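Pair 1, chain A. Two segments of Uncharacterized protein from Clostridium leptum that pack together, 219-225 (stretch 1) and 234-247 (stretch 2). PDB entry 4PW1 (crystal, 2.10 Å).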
# COMPACT_ATOMS: atom_id res chain seq x y z
N ASP A 219 -8.72 -2.48 5.64
CA ASP A 219 -9.46 -1.48 6.39
C ASP A 219 -11.01 -1.67 6.33
O ASP A 219 -11.76 -0.71 6.16
CB ASP A 219 -9.05 -0.11 5.87
CG ASP A 219 -9.50 1.01 6.76
OD1 ASP A 219 -9.59 0.79 7.98
OD2 ASP A 219 -9.80 2.09 6.23
N ASN A 220 -11.44 -2.91 6.47
CA ASN A 220 -12.84 -3.31 6.49
C ASN A 220 -13.55 -3.16 5.12
O ASN A 220 -14.75 -3.28 5.05
CB ASN A 220 -13.65 -2.55 7.59
CG ASN A 220 -14.91 -3.30 8.03
OD1 ASN A 220 -14.88 -4.51 8.22
ND2 ASN A 220 -16.03 -2.60 8.15
N HIS A 221 -12.78 -2.98 4.06
CA HIS A 221 -13.30 -2.95 2.71
C HIS A 221 -12.66 -3.96 1.84
O HIS A 221 -11.57 -4.48 2.13
CB HIS A 221 -13.07 -1.56 2.11
CG HIS A 221 -13.86 -0.52 2.80
ND1 HIS A 221 -13.38 0.19 3.87
CD2 HIS A 221 -15.14 -0.11 2.62
CE1 HIS A 221 -14.32 1.02 4.30
NE2 HIS A 221 -15.39 0.85 3.56
N ILE A 222 -13.35 -4.27 0.75
CA ILE A 222 -12.73 -5.01 -0.34
C ILE A 222 -12.33 -4.02 -1.43
O ILE A 222 -13.15 -3.18 -1.88
CB ILE A 222 -13.65 -6.08 -0.90
CG1 ILE A 222 -13.95 -7.10 0.19
CG2 ILE A 222 -13.03 -6.78 -2.15
CD1 ILE A 222 -14.99 -8.13 -0.23
N TYR A 223 -11.07 -4.14 -1.85
CA TYR A 223 -10.54 -3.33 -2.98
C TYR A 223 -10.58 -4.19 -4.23
O TYR A 223 -9.88 -5.18 -4.35
CB TYR A 223 -9.11 -2.87 -2.69
CG TYR A 223 -9.00 -1.71 -1.73
CD1 TYR A 223 -9.96 -1.46 -0.79
CD2 TYR A 223 -7.88 -0.90 -1.71
CE1 TYR A 223 -9.85 -0.40 0.10
CE2 TYR A 223 -7.76 0.15 -0.82
CZ TYR A 223 -8.77 0.41 0.06
OH TYR A 223 -8.65 1.41 0.95
N ALA A 224 -11.45 -3.82 -5.16
CA ALA A 224 -11.60 -4.52 -6.42
C ALA A 224 -10.73 -3.83 -7.44
O ALA A 224 -10.89 -2.64 -7.70
CB ALA A 224 -13.04 -4.45 -6.86
N MSE A 225 -9.81 -4.56 -8.03
CA MSE A 225 -8.72 -3.95 -8.77
C MSE A 225 -8.81 -4.35 -10.21
O MSE A 225 -9.04 -5.53 -10.57
CB MSE A 225 -7.37 -4.39 -8.17
CG MSE A 225 -7.25 -3.86 -6.74
SE MSE A 225 -5.99 -5.05 -5.74
CE MSE A 225 -4.78 -5.54 -7.15
N MSE A 234 -7.39 0.99 -11.82
CA MSE A 234 -8.40 1.50 -10.93
C MSE A 234 -8.64 0.56 -9.81
O MSE A 234 -8.39 -0.64 -9.91
CB MSE A 234 -9.62 1.78 -11.79
CG MSE A 234 -10.88 1.77 -10.96
SE MSE A 234 -12.43 2.27 -12.09
CE MSE A 234 -12.41 0.60 -12.82
N VAL A 235 -9.11 1.12 -8.70
CA VAL A 235 -9.62 0.37 -7.59
C VAL A 235 -11.00 0.87 -7.25
O VAL A 235 -11.24 2.07 -7.18
CB VAL A 235 -8.71 0.54 -6.36
CG1 VAL A 235 -9.28 -0.21 -5.19
CG2 VAL A 235 -7.32 0.07 -6.67
N LEU A 236 -11.94 -0.07 -7.17
CA LEU A 236 -13.26 0.20 -6.65
C LEU A 236 -13.29 -0.26 -5.20
O LEU A 236 -12.91 -1.37 -4.91
CB LEU A 236 -14.31 -0.53 -7.47
CG LEU A 236 -14.49 -0.00 -8.88
CD1 LEU A 236 -15.42 -0.91 -9.68
CD2 LEU A 236 -15.07 1.40 -8.83
N ILE A 237 -13.76 0.60 -4.30
CA ILE A 237 -13.75 0.33 -2.88
C ILE A 237 -15.12 -0.12 -2.43
O ILE A 237 -16.09 0.67 -2.44
CB ILE A 237 -13.38 1.61 -2.08
CG1 ILE A 237 -12.04 2.14 -2.56
CG2 ILE A 237 -13.38 1.35 -0.58
CD1 ILE A 237 -11.72 3.51 -1.99
N TYR A 238 -15.21 -1.41 -2.11
CA TYR A 238 -16.48 -2.05 -1.78
C TYR A 238 -16.63 -2.22 -0.28
O TYR A 238 -15.71 -2.73 0.38
CB TYR A 238 -16.56 -3.39 -2.46
CG TYR A 238 -17.89 -4.11 -2.34
CD1 TYR A 238 -18.98 -3.74 -3.13
CD2 TYR A 238 -18.05 -5.20 -1.49
CE1 TYR A 238 -20.17 -4.42 -3.07
CE2 TYR A 238 -19.25 -5.89 -1.42
CZ TYR A 238 -20.31 -5.48 -2.21
OH TYR A 238 -21.51 -6.16 -2.18
N SER A 239 -17.78 -1.79 0.24
CA SER A 239 -18.16 -2.05 1.61
C SER A 239 -18.99 -3.36 1.70
O SER A 239 -20.08 -3.45 1.12
CB SER A 239 -18.99 -0.92 2.16
OG SER A 239 -19.61 -1.34 3.35
N PRO A 240 -18.48 -4.37 2.42
CA PRO A 240 -19.25 -5.59 2.62
C PRO A 240 -20.45 -5.34 3.55
O PRO A 240 -21.43 -6.03 3.46
CB PRO A 240 -18.23 -6.56 3.26
CG PRO A 240 -17.28 -5.66 3.96
CD PRO A 240 -17.15 -4.48 3.03
N ILE A 241 -20.40 -4.32 4.40
CA ILE A 241 -21.53 -4.01 5.25
C ILE A 241 -22.67 -3.37 4.41
O ILE A 241 -23.81 -3.83 4.48
CB ILE A 241 -21.11 -3.05 6.37
CG1 ILE A 241 -19.92 -3.64 7.17
CG2 ILE A 241 -22.29 -2.74 7.26
CD1 ILE A 241 -20.15 -5.04 7.69
N GLU A 242 -22.35 -2.35 3.62
CA GLU A 242 -23.35 -1.68 2.78
C GLU A 242 -23.67 -2.42 1.50
O GLU A 242 -24.64 -2.09 0.84
CB GLU A 242 -22.94 -0.25 2.44
CG GLU A 242 -22.61 0.57 3.68
CD GLU A 242 -22.50 2.08 3.42
OE1 GLU A 242 -22.83 2.54 2.29
OE2 GLU A 242 -22.04 2.81 4.32
N GLU A 243 -22.86 -3.40 1.14
CA GLU A 243 -23.01 -4.11 -0.13
C GLU A 243 -23.05 -3.16 -1.34
O GLU A 243 -23.87 -3.30 -2.24
CB GLU A 243 -24.22 -5.02 -0.08
CG GLU A 243 -24.11 -6.06 1.04
CD GLU A 243 -25.05 -7.24 0.82
OE1 GLU A 243 -26.25 -7.08 1.09
OE2 GLU A 243 -24.60 -8.28 0.31
N ARG A 244 -22.13 -2.21 -1.36
CA ARG A 244 -21.99 -1.35 -2.50
C ARG A 244 -20.61 -0.73 -2.54
O ARG A 244 -19.86 -0.77 -1.55
CB ARG A 244 -23.04 -0.25 -2.45
CG ARG A 244 -22.96 0.63 -1.24
CD ARG A 244 -23.39 2.02 -1.64
NE ARG A 244 -23.29 2.94 -0.54
CZ ARG A 244 -23.20 4.27 -0.66
NH1 ARG A 244 -23.22 4.86 -1.85
NH2 ARG A 244 -23.08 5.01 0.44
N PHE A 245 -20.28 -0.17 -3.69
CA PHE A 245 -19.08 0.61 -3.84
C PHE A 245 -19.20 1.96 -3.16
O PHE A 245 -20.18 2.69 -3.35
CB PHE A 245 -18.70 0.72 -5.30
CG PHE A 245 -18.28 -0.58 -5.92
CD1 PHE A 245 -17.15 -1.25 -5.45
CD2 PHE A 245 -18.97 -1.12 -6.99
CE1 PHE A 245 -16.75 -2.44 -6.04
CE2 PHE A 245 -18.58 -2.30 -7.57
CZ PHE A 245 -17.48 -2.99 -7.09
N VAL A 246 -18.25 2.27 -2.27
CA VAL A 246 -18.27 3.54 -1.55
C VAL A 246 -17.18 4.49 -2.02
O VAL A 246 -17.02 5.56 -1.47
CB VAL A 246 -18.22 3.34 -0.03
CG1 VAL A 246 -19.45 2.58 0.44
CG2 VAL A 246 -16.95 2.61 0.37
N GLY A 247 -16.43 4.09 -3.02
CA GLY A 247 -15.38 4.92 -3.56
C GLY A 247 -14.64 4.30 -4.70
O GLY A 247 -14.88 3.15 -5.06
O HOH W 1 -17.17 -1.82 5.00

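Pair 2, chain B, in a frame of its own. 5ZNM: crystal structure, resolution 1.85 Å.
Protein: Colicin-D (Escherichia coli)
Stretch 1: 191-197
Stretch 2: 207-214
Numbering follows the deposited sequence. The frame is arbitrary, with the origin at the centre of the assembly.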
# COMPACT_ATOMS: atom_id res chain seq x y z
N THR B 191 5.94 -28.12 -2.51
CA THR B 191 5.12 -26.99 -2.91
C THR B 191 5.90 -25.72 -3.18
O THR B 191 5.36 -24.82 -3.83
CB THR B 191 4.08 -26.65 -1.84
OG1 THR B 191 4.75 -26.26 -0.62
CG2 THR B 191 3.14 -27.83 -1.57
N GLY B 192 7.11 -25.59 -2.65
CA GLY B 192 7.78 -24.31 -2.69
C GLY B 192 7.24 -23.28 -1.72
O GLY B 192 7.60 -22.10 -1.84
N LEU B 193 6.37 -23.68 -0.79
CA LEU B 193 5.89 -22.82 0.29
C LEU B 193 6.69 -23.07 1.56
O LEU B 193 7.36 -24.09 1.71
CB LEU B 193 4.40 -23.07 0.58
CG LEU B 193 3.40 -22.86 -0.56
CD1 LEU B 193 2.00 -23.34 -0.13
CD2 LEU B 193 3.38 -21.40 -1.02
N ASP B 194 6.58 -22.13 2.49
CA ASP B 194 7.18 -22.33 3.80
C ASP B 194 6.09 -22.57 4.83
O ASP B 194 4.91 -22.27 4.60
CB ASP B 194 8.04 -21.14 4.22
CG ASP B 194 9.23 -20.95 3.31
OD1 ASP B 194 10.05 -21.89 3.19
OD2 ASP B 194 9.32 -19.87 2.69
N LYS B 195 6.48 -23.14 5.96
CA LYS B 195 5.52 -23.42 7.02
C LYS B 195 6.11 -23.01 8.35
O LYS B 195 7.25 -23.35 8.66
CB LYS B 195 5.15 -24.91 7.03
CG LYS B 195 4.11 -25.30 8.08
CD LYS B 195 3.53 -26.69 7.77
CE LYS B 195 3.17 -27.47 9.02
NZ LYS B 195 2.48 -28.75 8.69
N ILE B 196 5.31 -22.28 9.12
CA ILE B 196 5.59 -21.95 10.51
C ILE B 196 4.57 -22.68 11.38
O ILE B 196 3.38 -22.73 11.03
CB ILE B 196 5.55 -20.43 10.74
CG1 ILE B 196 6.77 -19.77 10.09
CG2 ILE B 196 5.48 -20.09 12.21
CD1 ILE B 196 6.58 -18.27 9.87
N THR B 197 5.02 -23.30 12.47
CA THR B 197 4.09 -24.00 13.35
C THR B 197 4.09 -23.35 14.72
O THR B 197 5.16 -23.09 15.29
CB THR B 197 4.43 -25.48 13.46
OG1 THR B 197 5.77 -25.63 13.95
CG2 THR B 197 4.30 -26.16 12.09
N ARG B 207 -0.86 -24.84 15.54
CA ARG B 207 -1.37 -24.03 14.44
C ARG B 207 -0.32 -23.98 13.34
O ARG B 207 0.82 -23.56 13.58
CB ARG B 207 -1.72 -22.63 14.91
CG ARG B 207 -2.92 -21.95 14.23
CD ARG B 207 -3.28 -22.53 12.88
NE ARG B 207 -4.62 -22.10 12.45
CZ ARG B 207 -5.03 -22.07 11.19
NH1 ARG B 207 -4.21 -22.44 10.20
NH2 ARG B 207 -6.26 -21.68 10.91
N THR B 208 -0.71 -24.39 12.14
CA THR B 208 0.12 -24.25 10.95
C THR B 208 -0.16 -22.92 10.25
O THR B 208 -1.31 -22.59 9.98
CB THR B 208 -0.18 -25.40 10.00
OG1 THR B 208 0.24 -26.63 10.60
CG2 THR B 208 0.53 -25.17 8.67
N ILE B 209 0.90 -22.17 9.94
CA ILE B 209 0.78 -20.94 9.15
C ILE B 209 1.61 -21.14 7.89
O ILE B 209 2.77 -21.54 7.98
CB ILE B 209 1.27 -19.70 9.92
CG1 ILE B 209 0.39 -19.48 11.16
CG2 ILE B 209 1.27 -18.45 9.03
CD1 ILE B 209 1.10 -18.71 12.23
N LEU B 210 0.99 -20.93 6.74
CA LEU B 210 1.68 -21.05 5.46
C LEU B 210 2.38 -19.73 5.13
O LEU B 210 1.91 -18.66 5.51
CB LEU B 210 0.69 -21.41 4.35
CG LEU B 210 -0.05 -22.73 4.54
CD1 LEU B 210 -1.09 -22.93 3.45
CD2 LEU B 210 0.93 -23.90 4.55
N VAL B 211 3.50 -19.82 4.42
CA VAL B 211 4.17 -18.61 3.95
C VAL B 211 4.35 -18.73 2.45
O VAL B 211 4.96 -19.70 1.98
CB VAL B 211 5.53 -18.39 4.64
CG1 VAL B 211 6.15 -17.10 4.18
CG2 VAL B 211 5.37 -18.36 6.15
N ASN B 212 3.81 -17.77 1.70
CA ASN B 212 4.09 -17.67 0.28
C ASN B 212 5.38 -16.86 0.12
O ASN B 212 5.36 -15.66 0.38
CB ASN B 212 2.93 -17.01 -0.46
CG ASN B 212 3.11 -17.00 -1.96
OD1 ASN B 212 4.21 -17.25 -2.49
ND2 ASN B 212 2.04 -16.68 -2.67
N PRO B 213 6.50 -17.46 -0.25
CA PRO B 213 7.76 -16.71 -0.28
C PRO B 213 7.89 -15.76 -1.46
O PRO B 213 8.85 -14.99 -1.48
CB PRO B 213 8.83 -17.81 -0.33
CG PRO B 213 8.17 -18.96 -0.93
CD PRO B 213 6.70 -18.87 -0.62
N VAL B 214 6.97 -15.78 -2.42
CA VAL B 214 7.03 -14.89 -3.57
C VAL B 214 6.36 -13.57 -3.19
O VAL B 214 5.16 -13.59 -2.86
CB VAL B 214 6.35 -15.51 -4.80
CG1 VAL B 214 6.51 -14.59 -6.00
CG2 VAL B 214 6.91 -16.91 -5.09

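Two antiparallel strand pairs can share a backbone almost exactly while carrying very different side chains, as the two examples here illustrate. In each, two strands run at 152° between their N-to-C directions, and superposing the backbone of 14 central residues gives an RMSD of 0.5 Å. The areas buried between the stretches are also similar, 620 Å² in pair 1 and 590 Å² in pair 2.

The common frame is a ladder of four backbone hydrogen bonds. In pair 1, Ile A222 N donates to Tyr A238 O (2.8 Å) and Tyr A238 N to Ile A222 O (2.7 Å); two residues on, Ala A224 N and Leu A236 O (2.9 Å) and Leu A236 N and Ala A224 O (2.8 Å) repeat the pattern. Pair 2 matches it position for position: Asp B194 N to Val B211 O is 3.0 Å, Val B211 N to Asp B194 O 2.8 Å, Ile B196 N to Ile B209 O 2.9 Å and Ile B209 N to Ile B196 O 2.8 Å. Because these bonds involve only main-chain atoms, they leave the side chains free to differ.

On the face carrying the hydrogen-bonded pairs, Ile A222 matches Asp B194 and Tyr A238 matches Val B211. A branched aliphatic beside an aromatic thus gives way to an acid beside a small aliphatic. Ile A222 CB lies 4.3 Å from Tyr A238 CB, whereas Asp B194 CB comes within 3.7 Å of Val B211 CB. Both carboxylate oxygens of the buried Asp B194 find hydrogen bonds elsewhere in the structure. At the next rung, Ala A224 and Leu A236 match Ile B196 and Ile B209. Ala A224 CB lies 4.2 Å from Leu A236 CB, and Ile B196 CB 4.4 Å from Ile B209 CB. The longer Ile B196 also reaches diagonally across to the partner strand, placing CD1 3.9 Å from Val B211 CG2.

The opposite face also changes character, from buried to exposed at two positions of the first strand. Tyr A223, buried, sets its CB 3.7 Å from Val A235 CG1 and its CE1 4.0 Å from Ile A237 CG2. Its counterpart Lys B195 is exposed, and its CE passes 3.4 Å from Thr B208 OG1; Thr B208 in turn matches Val A235. Ile A237 and Leu B210 place their side-chain centres 0.2 Å apart, although one branches at CB and the other at CG. Met A225, a selenomethionine, packs CG 3.9 Å from Val A235 CG2, while the matching Thr B197 is exposed.

At the end of the ladder the solutions converge. His A221 and Leu B193 have side-chain centres 0.6 Å apart despite their different chemistry: His A221 CD2 lies 3.7 Å from Ser A239 CA, and Leu B193 CD2 4.0 Å from Asn B212 CA. Beyond them, the matched prolines point toward the other stretch, with Pro A240 CD 3.4 Å from Asn A220 O and Pro B213 CG 3.3 Å from Gly B192 O. Shared backbone geometry therefore sets where side chains begin, but not what they must be.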